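Local coordinates for avidin-related protein 4/5 (Gallus gallus, PDB 1Y55) that binds biotin with high affinity as a thermostable, avidin-like protein of the chicken that assembles from four copies of one chain, at the interface of chains A and B. Sequence-based numbering; all coordinates share one arbitrary frame. Chains: chain A/B, Avidin-related protein 4/5.

Contact 1: the interface of chains A and B. Residues chain A 63-65, 76-78, 94-96; chain B 63-65, 76-78, 94-96.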
loop_
_atom_site.group_PDB
_atom_site.type_symbol
_atom_site.label_atom_id
_atom_site.label_comp_id
_atom_site.label_asym_id
_atom_site.label_seq_id
_atom_site.Cartn_x
_atom_site.Cartn_y
_atom_site.Cartn_z
ATOM N N GLY A 63 2.172 15.035 5.336
ATOM C CA GLY A 63 2.827 14.281 4.287
ATOM C C GLY A 63 4.105 14.990 3.893
ATOM O O GLY A 63 4.232 16.212 4.081
ATOM N N PHE A 64 5.068 14.243 3.344
ATOM C CA PHE A 64 6.233 14.845 2.743
ATOM C C PHE A 64 6.793 13.948 1.658
ATOM O O PHE A 64 6.569 12.745 1.635
ATOM C CB PHE A 64 7.301 15.265 3.786
ATOM C CG PHE A 64 7.879 14.149 4.631
ATOM C CD1 PHE A 64 8.998 13.431 4.208
ATOM C CD2 PHE A 64 7.344 13.864 5.869
ATOM C CE1 PHE A 64 9.551 12.446 5.006
ATOM C CE2 PHE A 64 7.903 12.871 6.658
ATOM C CZ PHE A 64 9.005 12.169 6.212
ATOM N N THR A 65 7.551 14.577 0.767
ATOM C CA THR A 65 8.265 13.938 -0.321
ATOM C C THR A 65 9.749 14.054 -0.069
ATOM O O THR A 65 10.235 15.141 0.263
ATOM C CB THR A 65 7.926 14.668 -1.636
ATOM O OG1 THR A 65 6.527 14.555 -1.911
ATOM C CG2 THR A 65 8.656 14.046 -2.819
ATOM N N VAL A 76 7.397 9.085 -0.746
ATOM C CA VAL A 76 6.470 9.910 0.014
ATOM C C VAL A 76 6.118 9.199 1.303
ATOM O O VAL A 76 5.959 7.981 1.339
ATOM C CB VAL A 76 5.192 10.255 -0.788
ATOM C CG1 VAL A 76 5.526 11.163 -1.973
ATOM C CG2 VAL A 76 4.452 9.007 -1.269
ATOM N N PHE A 77 5.996 9.996 2.358
ATOM C CA PHE A 77 5.570 9.552 3.678
ATOM C C PHE A 77 4.308 10.305 4.082
ATOM O O PHE A 77 4.203 11.512 3.844
ATOM C CB PHE A 77 6.623 9.884 4.749
ATOM C CG PHE A 77 7.905 9.110 4.660
ATOM C CD1 PHE A 77 8.884 9.460 3.739
ATOM C CD2 PHE A 77 8.173 8.067 5.543
ATOM C CE1 PHE A 77 10.092 8.782 3.705
ATOM C CE2 PHE A 77 9.391 7.381 5.491
ATOM C CZ PHE A 77 10.327 7.739 4.566
ATOM N N THR A 78 3.372 9.616 4.718
ATOM C CA THR A 78 2.258 10.298 5.364
ATOM C C THR A 78 1.999 9.673 6.713
ATOM O O THR A 78 2.272 8.499 6.927
ATOM C CB THR A 78 1.035 10.307 4.441
ATOM O OG1 THR A 78 0.006 11.156 4.963
ATOM C CG2 THR A 78 0.417 8.939 4.270
ATOM N N MET A 94 3.428 5.796 7.042
ATOM C CA MET A 94 3.554 4.831 6.001
ATOM C C MET A 94 4.052 5.532 4.765
ATOM O O MET A 94 3.844 6.738 4.581
ATOM C CB MET A 94 2.217 4.141 5.805
ATOM C CG MET A 94 1.883 3.331 7.057
ATOM S SD MET A 94 0.544 2.330 6.974
ATOM C CE MET A 94 1.513 1.008 5.720
ATOM N N TRP A 95 4.709 4.761 3.911
ATOM C CA TRP A 95 5.429 5.331 2.792
ATOM C C TRP A 95 5.222 4.525 1.528
ATOM O O TRP A 95 4.942 3.321 1.554
ATOM C CB TRP A 95 6.934 5.498 3.104
ATOM C CG TRP A 95 7.652 4.279 3.584
ATOM C CD1 TRP A 95 8.003 4.001 4.876
ATOM C CD2 TRP A 95 8.163 3.189 2.793
ATOM N NE1 TRP A 95 8.688 2.814 4.938
ATOM C CE2 TRP A 95 8.803 2.299 3.672
ATOM C CE3 TRP A 95 8.179 2.903 1.422
ATOM C CZ2 TRP A 95 9.435 1.126 3.225
ATOM C CZ3 TRP A 95 8.799 1.729 0.981
ATOM C CH2 TRP A 95 9.410 0.858 1.883
ATOM N N LEU A 96 5.406 5.234 0.406
ATOM C CA LEU A 96 5.504 4.639 -0.932
ATOM C C LEU A 96 6.836 5.093 -1.530
ATOM O O LEU A 96 7.125 6.289 -1.564
ATOM C CB LEU A 96 4.375 5.091 -1.849
ATOM C CG LEU A 96 2.968 4.683 -1.423
ATOM C CD1 LEU A 96 1.947 5.366 -2.319
ATOM C CD2 LEU A 96 2.766 3.178 -1.434
ATOM N N GLY B 63 6.918 13.131 -6.251
ATOM C CA GLY B 63 5.957 12.979 -5.185
ATOM C C GLY B 63 5.343 14.315 -4.854
ATOM O O GLY B 63 5.958 15.367 -5.107
ATOM N N PHE B 64 4.134 14.306 -4.299
ATOM C CA PHE B 64 3.568 15.530 -3.750
ATOM C C PHE B 64 2.597 15.201 -2.629
ATOM O O PHE B 64 2.055 14.097 -2.549
ATOM C CB PHE B 64 2.929 16.435 -4.834
ATOM C CG PHE B 64 1.773 15.836 -5.623
ATOM C CD1 PHE B 64 2.000 15.243 -6.849
ATOM C CD2 PHE B 64 0.458 15.940 -5.168
ATOM C CE1 PHE B 64 0.953 14.750 -7.597
ATOM C CE2 PHE B 64 -0.598 15.444 -5.922
ATOM C CZ PHE B 64 -0.342 14.847 -7.128
ATOM N N THR B 65 2.394 16.196 -1.777
ATOM C CA THR B 65 1.463 16.157 -0.664
ATOM C C THR B 65 0.302 17.096 -0.963
ATOM O O THR B 65 0.534 18.231 -1.403
ATOM C CB THR B 65 2.168 16.641 0.609
ATOM O OG1 THR B 65 3.232 15.757 0.937
ATOM C CG2 THR B 65 1.231 16.649 1.820
ATOM N N VAL B 76 -0.658 11.735 0.094
ATOM C CA VAL B 76 0.558 11.809 -0.687
ATOM C C VAL B 76 0.388 10.967 -1.941
ATOM O O VAL B 76 -0.191 9.891 -1.903
ATOM C CB VAL B 76 1.801 11.389 0.108
ATOM C CG1 VAL B 76 2.094 12.409 1.206
ATOM C CG2 VAL B 76 1.687 9.983 0.673
ATOM N N PHE B 77 0.911 11.477 -3.054
ATOM C CA PHE B 77 0.961 10.804 -4.338
ATOM C C PHE B 77 2.413 10.657 -4.755
ATOM O O PHE B 77 3.193 11.584 -4.597
ATOM C CB PHE B 77 0.287 11.659 -5.425
ATOM C CG PHE B 77 -1.210 11.772 -5.318
ATOM C CD1 PHE B 77 -1.787 12.687 -4.446
ATOM C CD2 PHE B 77 -2.049 11.006 -6.127
ATOM C CE1 PHE B 77 -3.163 12.829 -4.369
ATOM C CE2 PHE B 77 -3.430 11.135 -6.041
ATOM C CZ PHE B 77 -3.981 12.063 -5.162
ATOM N N THR B 78 2.767 9.509 -5.328
ATOM C CA THR B 78 4.073 9.347 -5.965
ATOM C C THR B 78 3.875 8.606 -7.276
ATOM O O THR B 78 2.942 7.839 -7.434
ATOM C CB THR B 78 5.067 8.617 -5.120
ATOM O OG1 THR B 78 4.751 7.274 -4.752
ATOM C CG2 THR B 78 6.384 8.745 -5.563
ATOM N N MET B 94 0.509 6.210 -7.386
ATOM C CA MET B 94 -0.098 5.541 -6.242
ATOM C C MET B 94 -0.145 6.554 -5.107
ATOM O O MET B 94 0.680 7.461 -5.035
ATOM C CB MET B 94 0.720 4.304 -5.837
ATOM C CG MET B 94 1.125 3.411 -7.012
ATOM S SD MET B 94 0.900 1.783 -7.059
ATOM C CE MET B 94 -0.831 2.328 -6.924
ATOM N N TRP B 95 -1.127 6.394 -4.231
ATOM C CA TRP B 95 -1.350 7.332 -3.153
ATOM C C TRP B 95 -1.630 6.632 -1.836
ATOM O O TRP B 95 -2.075 5.493 -1.785
ATOM C CB TRP B 95 -2.477 8.321 -3.501
ATOM C CG TRP B 95 -3.786 7.719 -3.918
ATOM C CD1 TRP B 95 -4.252 7.612 -5.199
ATOM C CD2 TRP B 95 -4.813 7.181 -3.068
ATOM N NE1 TRP B 95 -5.500 7.046 -5.193
ATOM C CE2 TRP B 95 -5.868 6.771 -3.905
ATOM C CE3 TRP B 95 -4.970 7.026 -1.684
ATOM C CZ2 TRP B 95 -7.049 6.217 -3.405
ATOM C CZ3 TRP B 95 -6.136 6.472 -1.196
ATOM C CH2 TRP B 95 -7.159 6.065 -2.052
ATOM N N LEU B 96 -1.332 7.378 -0.766
ATOM C CA LEU B 96 -1.720 7.043 0.599
ATOM C C LEU B 96 -2.525 8.225 1.145
ATOM O O LEU B 96 -2.077 9.369 1.091
ATOM C CB LEU B 96 -0.513 6.807 1.511
ATOM C CG LEU B 96 0.391 5.632 1.139
ATOM C CD1 LEU B 96 1.639 5.646 2.004
ATOM C CD2 LEU B 96 -0.329 4.298 1.265
HETATM O O HOH W 1 5.434 16.783 -0.551
#
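Strands 61-67, 74-83 and 89-98 of chain A pack against the same three strands of chain B, related by a two-fold axis. The central pair is A:Val76 and B:Val76, which run past each other in opposite directions so that their CG2 methyls meet at 3.5 Å. In both, CG1 is anti to the carbonyl carbon (chi1 -67° in A:Val76); A:Val76 CG1 lies on B:Gly63 CA and the carbonyl oxygen of B:Phe77, and B:Val76 CG1 on their chain A twins. On one flank A:Leu96 and B:Leu96 meet tip to tip, their CG atoms 3.8 Å apart, and B:Leu96 CD1 reaches the carbonyl oxygen of A:Met94 at 3.6 Å. Symmetry breaks at A:Thr78 and B:Thr78, where methyl and hydroxyl exchange places: in the crowded position between backbone N and carbonyl carbon A:Thr78 (chi1 -171°) has CG2, 3.6 Å from B:Leu96 CB, and B:Thr78 (chi1 61°) has OG1, 3.7 Å from A:Leu96 CB. No direct polar bond crosses the patch. On the other flank the hydroxyls OG1 of A:Thr65 and B:Thr65 share water 1, each 2.8 Å from its oxygen. In the fold, the outer walls of two beta-barrels meet here, while A:Phe64, A:Phe77, A:Trp95 and their chain B twins point into their own barrels.

Contact 2: the interface of chains A and B. Residues chain A 48-50, 65, 67; chain B 28, 51-52.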
loop_
_atom_site.group_PDB
_atom_site.type_symbol
_atom_site.label_atom_id
_atom_site.label_comp_id
_atom_site.label_asym_id
_atom_site.label_seq_id
_atom_site.Cartn_x
_atom_site.Cartn_y
_atom_site.Cartn_z
ATOM N N PRO A 48 16.956 16.099 0.263
ATOM C CA PRO A 48 15.942 17.069 0.695
ATOM C C PRO A 48 14.539 16.491 0.761
ATOM O O PRO A 48 14.183 15.592 0.001
ATOM C CB PRO A 48 16.033 18.147 -0.382
ATOM C CG PRO A 48 16.389 17.380 -1.609
ATOM C CD PRO A 48 17.354 16.326 -1.141
ATOM N N LEU A 49 13.750 17.075 1.659
ATOM C CA LEU A 49 12.329 16.766 1.771
ATOM C C LEU A 49 11.512 18.053 1.814
ATOM O O LEU A 49 11.999 19.120 2.203
ATOM C CB LEU A 49 12.024 15.877 2.990
ATOM C CG LEU A 49 12.184 16.505 4.379
ATOM C CD1 LEU A 49 10.909 17.205 4.856
ATOM C CD2 LEU A 49 12.606 15.469 5.401
ATOM N N LEU A 50 10.257 17.937 1.392
ATOM C CA LEU A 50 9.308 19.044 1.361
ATOM C C LEU A 50 7.943 18.475 1.671
ATOM O O LEU A 50 7.554 17.487 1.060
ATOM C CB LEU A 50 9.300 19.648 -0.025
ATOM C CG LEU A 50 8.644 20.977 -0.262
ATOM C CD1 LEU A 50 9.214 22.050 0.651
ATOM C CD2 LEU A 50 8.876 21.361 -1.728
ATOM N N THR A 65 7.551 14.577 0.767
ATOM C CA THR A 65 8.265 13.938 -0.321
ATOM C C THR A 65 9.749 14.054 -0.069
ATOM O O THR A 65 10.235 15.141 0.263
ATOM C CB THR A 65 7.926 14.668 -1.636
ATOM O OG1 THR A 65 6.527 14.555 -1.911
ATOM C CG2 THR A 65 8.656 14.046 -2.819
ATOM N N HIS A 67 13.148 13.693 -2.193
ATOM C CA HIS A 67 13.828 13.570 -3.475
ATOM C C HIS A 67 15.224 13.010 -3.201
ATOM O O HIS A 67 16.116 13.723 -2.742
ATOM C CB HIS A 67 13.895 14.937 -4.189
ATOM C CG HIS A 67 14.914 15.014 -5.288
ATOM N ND1 HIS A 67 14.660 15.055 -6.647
ATOM C CD2 HIS A 67 16.258 15.056 -5.169
ATOM C CE1 HIS A 67 15.813 15.149 -7.301
ATOM N NE2 HIS A 67 16.797 15.137 -6.423
ATOM N N GLU B 28 11.111 21.453 -7.378
ATOM C CA GLU B 28 10.005 21.717 -6.449
ATOM C C GLU B 28 8.859 22.408 -7.166
ATOM O O GLU B 28 9.084 23.236 -8.048
ATOM C CB GLU B 28 10.475 22.580 -5.287
ATOM C CG GLU B 28 11.652 21.986 -4.540
ATOM C CD GLU B 28 12.377 22.950 -3.614
ATOM O OE1 GLU B 28 12.266 24.185 -3.748
ATOM O OE2 GLU B 28 13.125 22.446 -2.751
ATOM N N GLY B 51 5.287 19.539 -3.873
ATOM C CA GLY B 51 6.045 18.338 -4.174
ATOM C C GLY B 51 7.376 18.592 -4.814
ATOM O O GLY B 51 7.820 19.734 -4.967
ATOM N N ILE B 52 8.023 17.481 -5.172
ATOM C CA ILE B 52 9.335 17.504 -5.817
ATOM C C ILE B 52 9.369 16.435 -6.899
ATOM O O ILE B 52 8.957 15.293 -6.652
ATOM C CB ILE B 52 10.518 17.244 -4.841
ATOM C CG1 ILE B 52 10.344 17.901 -3.467
ATOM C CG2 ILE B 52 11.819 17.702 -5.506
ATOM C CD1 ILE B 52 11.398 17.474 -2.472
#
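The carbonyl oxygen of A:Thr65 is the best-held polar atom, and one polar neighbour faces it from within chain A: A:Thr65 O lies 3.0 Å from the backbone N of A:Leu50 on the adjoining strand. To this chain B adds a methyl, B:Ile52 CD1, 3.8 Å from A:Thr65 O. No polar pair comes within bonding reach across the patch; the contact is carried by aliphatic carbons, partly against carbonyl oxygens. Strands 47-53 and 61-67 of chain A offer A:Leu50, A:Thr65 and A:His67, and B:Ile52, on strand 47-53 of its own chain, puts both of its branches against them. Its CG2, anti to the backbone N, comes against the CB of A:His67 at 3.7 Å, the two side chains crossing at about a right angle. The longer branch leaves beside the backbone N, with chi1 at -39°, and continues extended (chi2 172°), which together bring CD1 to 3.9 Å from A:Leu50 CB. An alanine here would remove CG1, CG2 and CD1 together, and would probably leave A:Leu50, A:His67 and the A:Thr65 carbonyl poorly packed and loosen this edge of the dimer. A:Leu50 holds its CG anti to the backbone N (chi1 -167°), which throws CD2 towards chain B. That methyl lies across the extended side chain of B:Glu28, touching its aliphatic part. A:Leu50 CD2 is 4.0 Å from B:Glu28 CG and 3.8 Å from the carbonyl oxygen of B:Gly51.

Contact 3: the interface of chains A and B. Residues chain A 67-68, 71-74, 98-100; chain B 54, 57, 59, 61-62, 78-80.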
loop_
_atom_site.group_PDB
_atom_site.type_symbol
_atom_site.label_atom_id
_atom_site.label_comp_id
_atom_site.label_asym_id
_atom_site.label_seq_id
_atom_site.Cartn_x
_atom_site.Cartn_y
_atom_site.Cartn_z
ATOM N N HIS A 67 13.148 13.693 -2.193
ATOM C CA HIS A 67 13.828 13.570 -3.475
ATOM C C HIS A 67 15.224 13.010 -3.201
ATOM O O HIS A 67 16.116 13.723 -2.742
ATOM C CB HIS A 67 13.895 14.937 -4.189
ATOM C CG HIS A 67 14.914 15.014 -5.288
ATOM N ND1 HIS A 67 14.660 15.055 -6.647
ATOM C CD2 HIS A 67 16.258 15.056 -5.169
ATOM C CE1 HIS A 67 15.813 15.149 -7.301
ATOM N NE2 HIS A 67 16.797 15.137 -6.423
ATOM N N TRP A 68 15.431 11.724 -3.460
ATOM C CA TRP A 68 16.724 11.118 -3.183
ATOM C C TRP A 68 17.770 11.738 -4.117
ATOM O O TRP A 68 17.579 11.783 -5.330
ATOM C CB TRP A 68 16.650 9.600 -3.351
ATOM C CG TRP A 68 15.628 9.013 -2.430
ATOM C CD1 TRP A 68 14.414 8.505 -2.788
ATOM C CD2 TRP A 68 15.659 8.987 -0.986
ATOM N NE1 TRP A 68 13.708 8.129 -1.674
ATOM C CE2 TRP A 68 14.448 8.417 -0.556
ATOM C CE3 TRP A 68 16.599 9.370 -0.013
ATOM C CZ2 TRP A 68 14.155 8.216 0.786
ATOM C CZ3 TRP A 68 16.310 9.164 1.317
ATOM C CH2 TRP A 68 15.106 8.594 1.706
ATOM N N SER A 71 19.715 8.653 -6.341
ATOM C CA SER A 71 19.032 7.716 -7.213
ATOM C C SER A 71 17.933 8.458 -7.947
ATOM O O SER A 71 17.683 9.631 -7.676
ATOM C CB SER A 71 18.468 6.552 -6.419
ATOM O OG SER A 71 17.321 6.968 -5.734
ATOM N N GLU A 72 17.272 7.767 -8.868
ATOM C CA GLU A 72 16.161 8.344 -9.619
ATOM C C GLU A 72 14.817 8.137 -8.923
ATOM O O GLU A 72 13.783 8.517 -9.467
ATOM C CB GLU A 72 16.126 7.751 -11.044
ATOM C CG GLU A 72 17.332 8.126 -11.873
ATOM C CD GLU A 72 17.481 9.629 -11.952
ATOM O OE1 GLU A 72 16.481 10.330 -12.258
ATOM O OE2 GLU A 72 18.589 10.121 -11.658
ATOM N N SER A 73 14.834 7.553 -7.730
ATOM C CA SER A 73 13.638 7.241 -6.979
ATOM C C SER A 73 13.131 8.431 -6.150
ATOM O O SER A 73 13.850 9.394 -5.892
ATOM C CB SER A 73 13.905 6.066 -6.049
ATOM O OG SER A 73 14.401 4.979 -6.785
ATOM N N THR A 74 11.892 8.299 -5.698
ATOM C CA THR A 74 11.256 9.276 -4.822
ATOM C C THR A 74 10.473 8.511 -3.763
ATOM O O THR A 74 9.850 7.512 -4.092
ATOM C CB THR A 74 10.289 10.159 -5.622
ATOM O OG1 THR A 74 11.008 10.900 -6.612
ATOM C CG2 THR A 74 9.611 11.193 -4.739
ATOM N N ARG A 98 8.839 5.064 -4.940
ATOM C CA ARG A 98 8.691 4.950 -6.385
ATOM C C ARG A 98 10.063 4.869 -7.046
ATOM O O ARG A 98 10.882 5.785 -6.915
ATOM C CB ARG A 98 7.953 6.173 -6.918
ATOM C CG ARG A 98 7.869 6.210 -8.444
ATOM C CD ARG A 98 6.991 5.144 -9.016
ATOM N NE ARG A 98 7.219 4.943 -10.445
ATOM C CZ ARG A 98 6.297 4.486 -11.291
ATOM N NH1 ARG A 98 5.031 4.351 -10.930
ATOM N NH2 ARG A 98 6.647 4.192 -12.528
ATOM N N SER A 99 10.296 3.770 -7.753
ATOM C CA SER A 99 11.462 3.629 -8.601
ATOM C C SER A 99 11.165 4.126 -10.014
ATOM O O SER A 99 10.034 4.120 -10.491
ATOM C CB SER A 99 11.866 2.153 -8.693
ATOM O OG SER A 99 12.234 1.611 -7.441
ATOM N N SER A 100 12.225 4.511 -10.698
ATOM C CA SER A 100 12.157 4.845 -12.108
ATOM C C SER A 100 12.238 3.581 -12.944
ATOM O O SER A 100 13.159 2.791 -12.783
ATOM C CB SER A 100 13.338 5.743 -12.473
ATOM O OG SER A 100 13.366 5.992 -13.855
ATOM N N HIS B 54 12.158 14.760 -10.009
ATOM C CA HIS B 54 13.500 14.744 -10.547
ATOM C C HIS B 54 13.576 15.609 -11.793
ATOM O O HIS B 54 12.675 15.648 -12.604
ATOM C CB HIS B 54 13.920 13.318 -10.828
ATOM C CG HIS B 54 14.254 12.562 -9.588
ATOM N ND1 HIS B 54 13.339 12.020 -8.716
ATOM C CD2 HIS B 54 15.465 12.280 -9.078
ATOM C CE1 HIS B 54 13.990 11.444 -7.719
ATOM N NE2 HIS B 54 15.280 11.575 -7.926
ATOM N N ALA B 57 15.886 13.542 -15.511
ATOM C CA ALA B 57 15.242 12.428 -16.191
ATOM C C ALA B 57 14.168 12.888 -17.181
ATOM O O ALA B 57 13.387 13.794 -16.903
ATOM C CB ALA B 57 14.625 11.486 -15.167
ATOM N N GLN B 59 11.671 10.968 -18.068
ATOM C CA GLN B 59 10.427 10.434 -17.515
ATOM C C GLN B 59 10.600 10.399 -16.000
ATOM O O GLN B 59 10.904 9.354 -15.412
ATOM C CB GLN B 59 10.136 9.051 -18.097
ATOM C CG GLN B 59 9.762 9.137 -19.575
ATOM C CD GLN B 59 9.416 7.803 -20.204
ATOM O OE1 GLN B 59 8.395 7.676 -20.875
ATOM N NE2 GLN B 59 10.268 6.813 -20.002
ATOM N N THR B 61 10.448 10.490 -11.892
ATOM C CA THR B 61 9.629 10.173 -10.728
ATOM C C THR B 61 9.405 11.480 -9.938
ATOM O O THR B 61 10.139 12.469 -10.069
ATOM C CB THR B 61 10.244 9.115 -9.905
ATOM O OG1 THR B 61 10.532 7.880 -10.571
ATOM C CG2 THR B 61 11.282 9.584 -9.072
ATOM N N PHE B 62 8.380 11.450 -9.097
ATOM C CA PHE B 62 7.982 12.630 -8.342
ATOM C C PHE B 62 7.126 12.198 -7.168
ATOM O O PHE B 62 6.649 11.070 -7.100
ATOM C CB PHE B 62 7.193 13.605 -9.234
ATOM C CG PHE B 62 5.919 13.022 -9.777
ATOM C CD1 PHE B 62 4.762 13.042 -9.014
ATOM C CD2 PHE B 62 5.893 12.394 -11.008
ATOM C CE1 PHE B 62 3.592 12.471 -9.474
ATOM C CE2 PHE B 62 4.712 11.830 -11.483
ATOM C CZ PHE B 62 3.571 11.865 -10.711
ATOM N N THR B 78 2.767 9.509 -5.328
ATOM C CA THR B 78 4.073 9.347 -5.965
ATOM C C THR B 78 3.875 8.606 -7.276
ATOM O O THR B 78 2.942 7.839 -7.434
ATOM C CB THR B 78 5.067 8.617 -5.120
ATOM O OG1 THR B 78 4.751 7.274 -4.752
ATOM C CG2 THR B 78 6.384 8.745 -5.563
ATOM N N GLY B 79 4.749 8.827 -8.232
ATOM C CA GLY B 79 4.603 8.189 -9.511
ATOM C C GLY B 79 5.673 8.613 -10.472
ATOM O O GLY B 79 6.712 9.152 -10.087
ATOM N N GLN B 80 5.399 8.345 -11.742
ATOM C CA GLN B 80 6.323 8.643 -12.816
ATOM C C GLN B 80 5.534 9.216 -13.989
ATOM O O GLN B 80 4.401 8.816 -14.255
ATOM C CB GLN B 80 7.105 7.384 -13.215
ATOM C CG GLN B 80 8.249 7.625 -14.199
ATOM C CD GLN B 80 9.195 6.454 -14.413
ATOM O OE1 GLN B 80 10.137 6.577 -15.231
ATOM N NE2 GLN B 80 8.977 5.355 -13.751
HETATM O O HOH W 2 13.456 10.160 -11.826
HETATM O O HOH W 3 3.594 4.836 -8.379
HETATM O O HOH W 4 13.164 8.602 -14.083
#
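Ring packing comes first: the imidazole of B:His54 stacks on that of A:His67, centroids 4.1 Å apart and planes 28° from parallel, with A:His67 ND1 over the centre of the B:His54 ring. A:Glu72 O lies above the opposite face, so chain A sandwiches the ring. Direct hydrogen bonding is weak: B:His54 NE2 gives a bent bond (133° at H) to A:Ser71 O at 3.1 Å. A:Glu72 OE1, 4.7 Å from B:His54 NE2, might favour a protonated ring. Water does better. B:Thr61 N points almost straight (175°) at water 2, 3.0 Å away, which also meets O and OE1 of A:Glu72; water 4, joined to water 2, links A:Ser100 OG, 2.6 Å from it, to B:Gln59 O. Water 3, in the guanidinium plane, joins A:Arg98 NH1, 3.0 Å away, to B:Thr78 O. In packing, A:Arg98 CB presses on B:Thr78 CG2 at 3.3 Å, and B:Gln80 CB lies under one guanidinium face, towards its rim, the guanidinium and amide planes nearly perpendicular. A:Arg98 NH2 and B:Gln80 NE2 are 2.9 Å apart, two donors as modelled; a flipped amide would probably suit better. Loop 68-73 of chain A and B:His54 carry the interface on from the strands bearing A:Arg98, B:Thr61 and B:Gln80, and probably add to its stability.

The three patches are parts of one two-fold interface. The centres of their C-alpha atoms lie about 10 Å apart for contacts 1 and 2, 11 Å for contacts 2 and 3, and 12 Å for contacts 1 and 3. A:Thr65 belongs to contacts 1 and 2, B:Thr78 to contacts 1 and 3, and A:His67 to contacts 2 and 3, so strand 61-67 of chain A runs through all of them. Contact 1 sits at the symmetry axis, and contacts 2 and 3 recur with the chains exchanged. Because neighbouring patches share residues, they form one continuous surface, which is likely to contribute to the stability of the tetramer.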